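Local coordinates for protein 3-dehydroshikimate dehydratase (Pseudomonas putida, PDB 5HMQ) that catalyses the metal-dependent dehydration of 3-dehydroshikimate to protocatechuate, using a TIM-barrel domain fused to a hydroxyphenylpyruvate dioxygenase-like domain without that enzyme's activity, at residues D296-E302 with L364-R370; L317-G321 with R537-V543; A359-S363 with F594-F598; I531-A536 with E569-V575. The contacts are given in a common frame with arbitrary orientation. Residues are numbered along the deposited sequence.

All four contacts lie in the C-terminal dioxygenase-like half, built from two vicinal oxygen chelate (VOC) modules. From the N terminus, strand 295-304 pairs with strand 363-371 in interaction 1, closing a loop inside the first module. Helix 307-319 follows, and its end reaches far along the chain to 537-543 in interaction 2. Segment 359-363, which ends helix 352-360 and runs into strand 363-371, meets 594-598 in interaction 3. Interactions 1, 2 and 3 therefore cross one another, and the last two join the first module to the second. Interaction 4 uses the start of helix 531-541, whose end serves interaction 2; their segments alternate, so they cross. Interaction 4 falls within the span bridged by interaction 3.

Interaction 1. Residues D296-E302 with L364-R370; sequences DGVEFLE and LCATALR
Strands 300-302 and 364-370 run antiparallel (axes 4.9 Å apart at closest, 163°), with two classic beta bulges. D296 N donates to R370 O (2.8 Å). G297, whose positive phi suits glycine, accepts R370 N at its O (2.9 Å). V298 and L369 form a non-hydrogen-bonded pair. At the first bulge E299 and F300 face A368: A368 O accepts hydrogen bonds from E299 N (2.7 Å) and, weakly, F300 N; A368 N returns to F300 O (2.9 Å). E299 OE1 makes a salt bridge with R370 NE (2.6 Å); OE2 binds Y424. The F300 ring (chi1 p) lies close over the small A368 CB methyl, 3.4 Å from its centroid, a CH-pi contact. L301 CB meets L364 CD1 (3.7 Å). E302 N bonds to A366 O (3.0 Å), E302 O to C365 N (3.0 Å) and weakly A366 N (3.3 Å), the second bulge; Y412 and N346 hold its carboxylate. Strands 341-346 and 410-414 flank the pair in the first VOC module; L301 packs on 440-450 and 520-528 of the second.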
# COMPACT_ATOMS: atom_id res chain seq x y z
N ASP C 296 -3.25 19.21 -27.25
CA ASP C 296 -2.54 18.96 -28.50
C ASP C 296 -1.25 18.20 -28.23
O ASP C 296 -0.16 18.58 -28.66
CB ASP C 296 -2.26 20.27 -29.24
CG ASP C 296 -1.78 20.04 -30.66
OD1 ASP C 296 -2.16 19.01 -31.26
OD2 ASP C 296 -1.01 20.88 -31.18
N GLY C 297 -1.37 17.10 -27.48
CA GLY C 297 -0.23 16.25 -27.20
C GLY C 297 0.70 16.83 -26.15
O GLY C 297 0.37 17.75 -25.39
N VAL C 298 1.90 16.26 -26.10
CA VAL C 298 2.92 16.62 -25.12
C VAL C 298 3.79 17.73 -25.69
O VAL C 298 4.30 17.62 -26.81
CB VAL C 298 3.77 15.40 -24.73
CG1 VAL C 298 4.92 15.82 -23.83
CG2 VAL C 298 2.91 14.34 -24.06
N GLU C 299 3.96 18.81 -24.91
CA GLU C 299 4.88 19.87 -25.32
C GLU C 299 6.33 19.43 -25.15
O GLU C 299 7.13 19.53 -26.09
CB GLU C 299 4.60 21.15 -24.54
CG GLU C 299 5.55 22.28 -24.89
CD GLU C 299 5.63 22.55 -26.38
OE1 GLU C 299 4.57 22.68 -27.02
OE2 GLU C 299 6.76 22.63 -26.90
N PHE C 300 6.69 18.96 -23.96
CA PHE C 300 8.01 18.38 -23.78
C PHE C 300 8.01 17.43 -22.59
O PHE C 300 7.14 17.49 -21.72
CB PHE C 300 9.11 19.45 -23.63
CG PHE C 300 8.95 20.34 -22.42
CD1 PHE C 300 9.30 19.90 -21.15
CD2 PHE C 300 8.49 21.64 -22.56
CE1 PHE C 300 9.17 20.72 -20.05
CE2 PHE C 300 8.36 22.47 -21.46
CZ PHE C 300 8.70 22.01 -20.20
N LEU C 301 9.00 16.54 -22.58
CA LEU C 301 9.30 15.69 -21.45
C LEU C 301 10.52 16.24 -20.73
O LEU C 301 11.49 16.66 -21.38
CB LEU C 301 9.56 14.25 -21.90
CG LEU C 301 8.45 13.53 -22.67
CD1 LEU C 301 8.89 12.12 -23.05
CD2 LEU C 301 7.17 13.48 -21.86
N GLU C 302 10.47 16.27 -19.40
CA GLU C 302 11.58 16.73 -18.58
C GLU C 302 12.11 15.56 -17.76
O GLU C 302 11.38 14.99 -16.95
CB GLU C 302 11.16 17.88 -17.67
CG GLU C 302 12.30 18.46 -16.85
CD GLU C 302 11.86 19.57 -15.90
OE1 GLU C 302 10.66 19.90 -15.88
OE2 GLU C 302 12.73 20.10 -15.18
N LEU C 364 11.46 10.53 -15.25
CA LEU C 364 10.66 11.64 -15.76
C LEU C 364 10.13 12.43 -14.57
O LEU C 364 9.28 11.94 -13.82
CB LEU C 364 9.52 11.13 -16.63
CG LEU C 364 8.67 12.21 -17.31
CD1 LEU C 364 9.45 12.89 -18.42
CD2 LEU C 364 7.38 11.62 -17.85
N CYS C 365 10.64 13.65 -14.40
CA CYS C 365 10.22 14.48 -13.28
C CYS C 365 9.10 15.44 -13.65
O CYS C 365 8.49 16.03 -12.74
CB CYS C 365 11.41 15.27 -12.72
SG CYS C 365 12.11 16.48 -13.86
N ALA C 366 8.81 15.62 -14.93
CA ALA C 366 7.73 16.52 -15.33
C ALA C 366 7.36 16.28 -16.78
O ALA C 366 8.17 15.80 -17.58
CB ALA C 366 8.13 17.99 -15.13
N THR C 367 6.11 16.61 -17.10
CA THR C 367 5.60 16.58 -18.46
C THR C 367 4.86 17.87 -18.74
O THR C 367 3.95 18.24 -17.98
CB THR C 367 4.66 15.39 -18.69
OG1 THR C 367 5.37 14.17 -18.49
CG2 THR C 367 4.11 15.42 -20.11
N ALA C 368 5.26 18.57 -19.80
CA ALA C 368 4.52 19.73 -20.27
C ALA C 368 3.48 19.29 -21.28
O ALA C 368 3.80 18.62 -22.27
CB ALA C 368 5.45 20.77 -20.89
N LEU C 369 2.22 19.65 -21.02
CA LEU C 369 1.12 19.31 -21.90
C LEU C 369 0.75 20.53 -22.74
O LEU C 369 0.72 21.66 -22.24
CB LEU C 369 -0.09 18.86 -21.08
CG LEU C 369 0.19 17.87 -19.96
CD1 LEU C 369 -1.05 17.75 -19.07
CD2 LEU C 369 0.61 16.50 -20.50
N ARG C 370 0.44 20.29 -24.02
CA ARG C 370 -0.06 21.36 -24.88
C ARG C 370 -1.55 21.52 -24.64
O ARG C 370 -2.34 20.67 -25.03
CB ARG C 370 0.22 21.04 -26.35
CG ARG C 370 1.65 21.23 -26.79
CD ARG C 370 1.72 21.45 -28.29
NE ARG C 370 3.10 21.40 -28.78
CZ ARG C 370 3.63 20.35 -29.40
NH1 ARG C 370 2.91 19.26 -29.61
NH2 ARG C 370 4.89 20.41 -29.82

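Interaction 2. Residues L317-G321 with R537-V543; sequences LKRLG and RAKLAGV
R537 begins the contact from the last turns of helix 531-541. Its side chain, with chi1 t and chi3 p, curls round to the end of helix 307-319, where NH2 donates a very short hydrogen bond to R319 O (2.5 Å) and NH1 a weak one to the same R319 O (3.0 Å). A long, charged donor suits this place, because carbonyls in the last turn of a helix lack the usual amide partners. G321 CA lies over one face of the guanidinium. A538 brings its backbone near R319, the CA of A538 standing 4.1 Å from R319 O. Both helices end in Schellman motifs, with G321 and G542 at phi 103°, where any side chain would strike the preceding carbonyl. In the first, G321 N bonds to K318 O (2.8 Å); in the second, V543 N bonds to A538 O (3.0 Å). The meeting of these two C-terminal caps joins the two VOC modules of the dioxygenase-like half. A541 is the residue nearest R319 in the backbone, CA to CA 5.1 Å, with R319 CB 4.0 Å from A541 CB and R319 CD 3.2 Å from A541 O. G542 leaves room for the R319 chain to pass. V543, chi1 t, wedges CG2 against R319 O (3.4 Å) and L320 CG (3.8 Å), while L320 also packs on F600 and I602 of strand 599-606.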
# COMPACT_ATOMS: atom_id res chain seq x y z
N LEU C 317 19.30 9.20 -27.05
CA LEU C 317 18.39 9.99 -27.85
C LEU C 317 18.98 10.43 -29.19
O LEU C 317 18.27 10.44 -30.20
CB LEU C 317 17.89 11.19 -27.03
CG LEU C 317 17.09 10.83 -25.77
CD1 LEU C 317 16.96 12.01 -24.80
CD2 LEU C 317 15.72 10.24 -26.08
N LYS C 318 20.25 10.80 -29.28
CA LYS C 318 20.78 10.97 -30.66
C LYS C 318 20.82 9.66 -31.46
O LYS C 318 20.50 9.67 -32.65
CB LYS C 318 22.06 11.81 -30.64
CG LYS C 318 22.89 11.64 -29.42
CD LYS C 318 23.91 12.76 -29.12
CE LYS C 318 24.72 12.59 -27.89
NZ LYS C 318 25.93 11.88 -28.13
N ARG C 319 21.18 8.52 -30.84
CA ARG C 319 21.08 7.29 -31.62
C ARG C 319 19.64 7.02 -32.08
O ARG C 319 19.43 6.44 -33.15
CB ARG C 319 21.64 6.11 -30.86
CG ARG C 319 23.05 6.34 -30.41
CD ARG C 319 23.59 5.18 -29.62
NE ARG C 319 25.03 5.29 -29.38
CZ ARG C 319 25.57 5.58 -28.21
NH1 ARG C 319 24.80 5.78 -27.15
NH2 ARG C 319 26.89 5.65 -28.08
N LEU C 320 18.65 7.44 -31.29
CA LEU C 320 17.25 7.34 -31.70
C LEU C 320 16.82 8.46 -32.65
O LEU C 320 15.64 8.54 -33.00
CB LEU C 320 16.33 7.33 -30.47
CG LEU C 320 16.24 5.98 -29.76
CD1 LEU C 320 15.72 6.15 -28.34
CD2 LEU C 320 15.34 5.03 -30.56
N GLY C 321 17.75 9.32 -33.07
CA GLY C 321 17.47 10.31 -34.09
C GLY C 321 17.27 11.73 -33.60
O GLY C 321 16.94 12.60 -34.41
N ARG C 537 17.96 2.68 -39.42
CA ARG C 537 18.77 3.78 -38.92
C ARG C 537 19.08 3.62 -37.44
O ARG C 537 20.21 3.88 -37.00
CB ARG C 537 18.06 5.11 -39.20
CG ARG C 537 18.93 6.34 -39.02
CD ARG C 537 18.12 7.47 -38.42
NE ARG C 537 17.57 7.04 -37.14
CZ ARG C 537 18.22 7.08 -35.99
NH1 ARG C 537 19.46 7.54 -35.94
NH2 ARG C 537 17.64 6.65 -34.88
N ALA C 538 18.09 3.20 -36.64
CA ALA C 538 18.30 3.08 -35.20
C ALA C 538 19.25 1.93 -34.87
O ALA C 538 20.14 2.08 -34.02
CB ALA C 538 16.97 2.89 -34.49
N LYS C 539 19.09 0.78 -35.54
CA LYS C 539 19.95 -0.36 -35.27
C LYS C 539 21.41 -0.05 -35.60
O LYS C 539 22.32 -0.45 -34.88
CB LYS C 539 19.49 -1.56 -36.09
CG LYS C 539 20.47 -2.73 -36.10
CD LYS C 539 19.83 -3.99 -36.66
CE LYS C 539 20.88 -5.04 -36.97
NZ LYS C 539 20.36 -6.10 -37.88
N LEU C 540 21.63 0.69 -36.69
CA LEU C 540 22.98 0.99 -37.12
C LEU C 540 23.63 2.08 -36.27
O LEU C 540 24.85 2.10 -36.13
CB LEU C 540 22.95 1.40 -38.59
CG LEU C 540 22.72 0.19 -39.51
CD1 LEU C 540 22.34 0.66 -40.89
CD2 LEU C 540 23.93 -0.73 -39.56
N ALA C 541 22.82 2.98 -35.71
CA ALA C 541 23.34 4.03 -34.83
C ALA C 541 23.67 3.51 -33.43
O ALA C 541 24.24 4.26 -32.64
CB ALA C 541 22.33 5.17 -34.73
N GLY C 542 23.32 2.27 -33.12
CA GLY C 542 23.64 1.67 -31.84
C GLY C 542 22.49 1.56 -30.85
O GLY C 542 22.75 1.25 -29.69
N VAL C 543 21.26 1.82 -31.27
CA VAL C 543 20.12 1.64 -30.37
C VAL C 543 19.95 0.15 -30.06
O VAL C 543 19.86 -0.67 -31.00
CB VAL C 543 18.85 2.21 -30.99
CG1 VAL C 543 17.64 1.88 -30.13
CG2 VAL C 543 18.98 3.72 -31.16

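Interaction 3. Residues A359-S363 with F594-F598; sequences AHGPS and FEERF
Helix 352-360 ends at H360, and G361 leaves helical angles (phi 86°, psi -165°), a conformation suited to glycine; a CB here would also collide with R597. P362 (phi -64°, psi 122°) leads on to S363, whose OG bonds back to G361 O (2.9 Å). Segment 594-598 is an irregular loop turned tightly on itself: F594 N bonds to F598 O (2.7 Å) and R597 N to F594 O (3.2 Å). The nearest CA atoms, of S363 and R597, are 8.0 Å apart; side chains of 594-598 reach the backbone and proline of 359-363. This loop precedes strand 599-606 of the second VOC module and here touches the first module beside the dimer interface. R597 extends to place NH1 2.7 Å from H360 O, with P362 CD over one face of its guanidinium, 3.6 Å from NH2; NH2 also forms a salt bridge with E206 of the second subunit. P362 CB lies 4.2 Å from the edge atom F594 CE2, and the backbone P362 O 3.7 Å from the edge atom F598 CE2.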
# COMPACT_ATOMS: atom_id res chain seq x y z
N ALA C 359 15.99 11.24 -5.37
CA ALA C 359 14.92 10.44 -4.78
C ALA C 359 14.53 9.24 -5.64
O ALA C 359 14.02 8.25 -5.11
CB ALA C 359 13.69 11.32 -4.54
N HIS C 360 14.71 9.32 -6.97
CA HIS C 360 14.24 8.27 -7.86
C HIS C 360 15.28 7.75 -8.85
O HIS C 360 15.05 6.69 -9.44
CB HIS C 360 13.03 8.76 -8.68
CG HIS C 360 11.85 9.16 -7.84
ND1 HIS C 360 11.57 10.48 -7.53
CD2 HIS C 360 10.87 8.43 -7.27
CE1 HIS C 360 10.48 10.53 -6.80
NE2 HIS C 360 10.03 9.30 -6.63
N GLY C 361 16.40 8.44 -9.03
CA GLY C 361 17.33 8.11 -10.08
C GLY C 361 16.94 8.79 -11.38
O GLY C 361 16.12 9.72 -11.38
N PRO C 362 17.50 8.35 -12.50
CA PRO C 362 17.09 8.90 -13.80
C PRO C 362 15.63 8.58 -14.07
O PRO C 362 15.22 7.42 -14.09
CB PRO C 362 18.03 8.21 -14.80
CG PRO C 362 18.49 6.98 -14.10
CD PRO C 362 18.51 7.28 -12.64
N SER C 363 14.84 9.63 -14.28
CA SER C 363 13.39 9.47 -14.27
C SER C 363 12.74 10.68 -14.93
O SER C 363 13.38 11.72 -15.14
CB SER C 363 12.87 9.30 -12.84
OG SER C 363 13.34 10.36 -12.02
N PHE C 594 16.51 1.50 -20.50
CA PHE C 594 17.61 2.42 -20.21
C PHE C 594 17.97 2.28 -18.73
O PHE C 594 17.25 2.78 -17.86
CB PHE C 594 17.24 3.85 -20.55
CG PHE C 594 18.26 4.87 -20.10
CD1 PHE C 594 19.40 5.10 -20.84
CD2 PHE C 594 18.06 5.60 -18.94
CE1 PHE C 594 20.34 6.03 -20.43
CE2 PHE C 594 18.99 6.53 -18.52
CZ PHE C 594 20.13 6.74 -19.27
N GLU C 595 19.10 1.62 -18.46
CA GLU C 595 19.61 1.42 -17.10
C GLU C 595 18.52 0.93 -16.16
O GLU C 595 18.29 1.48 -15.08
CB GLU C 595 20.26 2.70 -16.59
CG GLU C 595 21.45 3.14 -17.43
CD GLU C 595 22.24 4.27 -16.82
OE1 GLU C 595 22.00 4.59 -15.64
OE2 GLU C 595 23.10 4.84 -17.52
N GLU C 596 17.84 -0.14 -16.59
CA GLU C 596 16.90 -0.90 -15.76
C GLU C 596 15.68 -0.08 -15.34
O GLU C 596 15.08 -0.35 -14.29
CB GLU C 596 17.60 -1.50 -14.54
CG GLU C 596 18.89 -2.24 -14.85
CD GLU C 596 18.67 -3.61 -15.49
OE1 GLU C 596 17.51 -3.94 -15.81
OE2 GLU C 596 19.65 -4.35 -15.66
N ARG C 597 15.29 0.91 -16.14
CA ARG C 597 14.06 1.66 -15.88
C ARG C 597 13.16 1.63 -17.10
O ARG C 597 12.64 0.58 -17.49
CB ARG C 597 14.37 3.10 -15.49
CG ARG C 597 15.69 3.29 -14.80
CD ARG C 597 15.51 3.79 -13.38
NE ARG C 597 16.79 3.85 -12.68
CZ ARG C 597 16.93 4.17 -11.40
NH1 ARG C 597 15.87 4.47 -10.67
NH2 ARG C 597 18.14 4.19 -10.85
N PHE C 598 12.96 2.80 -17.71
CA PHE C 598 12.10 2.91 -18.88
C PHE C 598 12.83 2.46 -20.13
O PHE C 598 14.06 2.55 -20.24
CB PHE C 598 11.63 4.35 -19.04
CG PHE C 598 12.73 5.37 -18.91
CD1 PHE C 598 13.51 5.72 -20.00
CD2 PHE C 598 12.98 5.99 -17.70
CE1 PHE C 598 14.52 6.65 -19.89
CE2 PHE C 598 13.99 6.93 -17.57
CZ PHE C 598 14.76 7.26 -18.67

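Interaction 4. Residues I531-A536 with E569-V575; sequences IFREVA and ELAYYNV
The first turns of helix 531-541 lie against the last turn of helix 564-572 and the chain leaving it. V535 and Y573 are closest in the backbone, CA to CA 6.7 Å; I531 CA and V575 CA stand 8.0 Å apart. F532 is the main projection. Its ring (chi1 m) enters a hollow lined by E569, L570, Y573 and V575: F532 CZ comes 3.3 Å from L570 CD2, and F532 CE1 4.0 Å from E569 CB. A flat, bulky ring fills this cleft well. F532 turns its edge to the face of Y573, a T-shaped pair with centroids 4.9 Å apart and planes at 85°; F532 CD1 to Y573 CG is 3.5 Å. The Y573 ring, also chi1 m, is in turn the bump that lies beside V535 and A536. V535 CG1 is 3.9 Å from Y573 CD2 at its ring edge and 3.3 Å from Y573 O, and A536, small enough to admit the ring, sets CB 4.0 Å from Y573 CE2. Past the helix, N574 takes positive phi and V575 swings back, meshing V575 CG1 with I531 CG1 (4.1 Å) and V575 CG2 with V535 CG2 (4.2 Å). Helices 531-541 and 564-572 thus pack on each other and, through I531 on F587, V535 on V589 and V575 on both, against strand 585-590 of the second VOC module's sheet.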
# COMPACT_ATOMS: atom_id res chain seq x y z
N ILE C 531 8.41 2.01 -40.60
CA ILE C 531 9.02 1.26 -39.51
C ILE C 531 10.37 0.69 -39.93
O ILE C 531 11.32 0.67 -39.14
CB ILE C 531 8.06 0.16 -39.01
CG1 ILE C 531 8.61 -0.51 -37.75
CG2 ILE C 531 7.77 -0.86 -40.10
CD1 ILE C 531 8.63 0.38 -36.53
N PHE C 532 10.48 0.24 -41.18
CA PHE C 532 11.72 -0.38 -41.63
C PHE C 532 12.85 0.63 -41.75
O PHE C 532 14.00 0.34 -41.41
CB PHE C 532 11.50 -1.10 -42.96
CG PHE C 532 10.64 -2.31 -42.86
CD1 PHE C 532 11.17 -3.51 -42.38
CD2 PHE C 532 9.31 -2.27 -43.23
CE1 PHE C 532 10.38 -4.63 -42.29
CE2 PHE C 532 8.52 -3.40 -43.14
CZ PHE C 532 9.06 -4.58 -42.67
N ARG C 533 12.54 1.84 -42.24
CA ARG C 533 13.57 2.86 -42.36
C ARG C 533 14.07 3.30 -40.99
O ARG C 533 15.27 3.57 -40.81
CB ARG C 533 13.04 4.06 -43.15
CG ARG C 533 14.13 5.00 -43.62
CD ARG C 533 13.56 6.29 -44.19
NE ARG C 533 14.62 7.16 -44.70
CZ ARG C 533 14.44 8.40 -45.11
NH1 ARG C 533 13.22 8.94 -45.08
NH2 ARG C 533 15.46 9.12 -45.55
N GLU C 534 13.18 3.36 -40.00
CA GLU C 534 13.59 3.80 -38.67
C GLU C 534 14.37 2.72 -37.94
O GLU C 534 15.36 3.02 -37.26
CB GLU C 534 12.36 4.22 -37.86
CG GLU C 534 11.63 5.42 -38.43
CD GLU C 534 12.55 6.60 -38.72
OE1 GLU C 534 13.42 6.90 -37.88
OE2 GLU C 534 12.39 7.22 -39.79
N VAL C 535 13.94 1.46 -38.06
CA VAL C 535 14.67 0.36 -37.44
C VAL C 535 16.09 0.28 -38.00
O VAL C 535 17.06 0.12 -37.26
CB VAL C 535 13.91 -0.97 -37.63
CG1 VAL C 535 14.82 -2.15 -37.30
CG2 VAL C 535 12.68 -0.99 -36.75
N ALA C 536 16.22 0.40 -39.33
CA ALA C 536 17.54 0.33 -39.95
C ALA C 536 18.45 1.43 -39.43
O ALA C 536 19.60 1.18 -39.03
CB ALA C 536 17.41 0.41 -41.47
N GLU C 569 11.43 -9.89 -44.22
CA GLU C 569 11.97 -8.59 -43.86
C GLU C 569 11.64 -8.24 -42.41
O GLU C 569 12.51 -7.76 -41.68
CB GLU C 569 11.43 -7.52 -44.81
CG GLU C 569 12.01 -7.60 -46.21
CD GLU C 569 11.32 -6.67 -47.19
OE1 GLU C 569 10.60 -5.75 -46.75
OE2 GLU C 569 11.49 -6.86 -48.42
N LEU C 570 10.40 -8.50 -41.99
CA LEU C 570 10.05 -8.28 -40.59
C LEU C 570 10.95 -9.09 -39.67
O LEU C 570 11.38 -8.60 -38.62
CB LEU C 570 8.58 -8.65 -40.36
CG LEU C 570 7.57 -7.80 -41.13
CD1 LEU C 570 6.23 -8.52 -41.18
CD2 LEU C 570 7.41 -6.44 -40.45
N ALA C 571 11.24 -10.34 -40.04
CA ALA C 571 12.11 -11.17 -39.21
C ALA C 571 13.53 -10.61 -39.19
O ALA C 571 14.21 -10.67 -38.15
CB ALA C 571 12.10 -12.61 -39.73
N TYR C 572 14.00 -10.08 -40.32
CA TYR C 572 15.34 -9.50 -40.35
C TYR C 572 15.41 -8.19 -39.58
O TYR C 572 16.45 -7.88 -38.99
CB TYR C 572 15.79 -9.27 -41.79
CG TYR C 572 17.28 -8.99 -41.87
CD1 TYR C 572 18.20 -10.02 -41.77
CD2 TYR C 572 17.76 -7.69 -41.98
CE1 TYR C 572 19.56 -9.77 -41.83
CE2 TYR C 572 19.11 -7.43 -42.04
CZ TYR C 572 20.01 -8.47 -41.96
OH TYR C 572 21.36 -8.22 -42.01
N TYR C 573 14.32 -7.42 -39.55
CA TYR C 573 14.30 -6.14 -38.86
C TYR C 573 13.75 -6.24 -37.45
O TYR C 573 13.54 -5.20 -36.80
CB TYR C 573 13.48 -5.12 -39.66
CG TYR C 573 14.12 -4.62 -40.94
CD1 TYR C 573 14.09 -5.38 -42.10
CD2 TYR C 573 14.73 -3.37 -40.99
CE1 TYR C 573 14.67 -4.92 -43.27
CE2 TYR C 573 15.30 -2.90 -42.16
CZ TYR C 573 15.27 -3.69 -43.30
OH TYR C 573 15.84 -3.23 -44.47
N ASN C 574 13.50 -7.45 -36.95
CA ASN C 574 13.02 -7.68 -35.59
C ASN C 574 11.79 -6.82 -35.29
O ASN C 574 11.64 -6.28 -34.19
CB ASN C 574 14.13 -7.43 -34.57
CG ASN C 574 15.25 -8.44 -34.67
OD1 ASN C 574 15.05 -9.64 -34.44
ND2 ASN C 574 16.45 -7.97 -35.01
N VAL C 575 10.91 -6.70 -36.27
CA VAL C 575 9.69 -5.91 -36.12
C VAL C 575 8.58 -6.81 -35.60
O VAL C 575 8.39 -7.94 -36.08
CB VAL C 575 9.29 -5.26 -37.45
CG1 VAL C 575 7.97 -4.50 -37.30
CG2 VAL C 575 10.38 -4.32 -37.93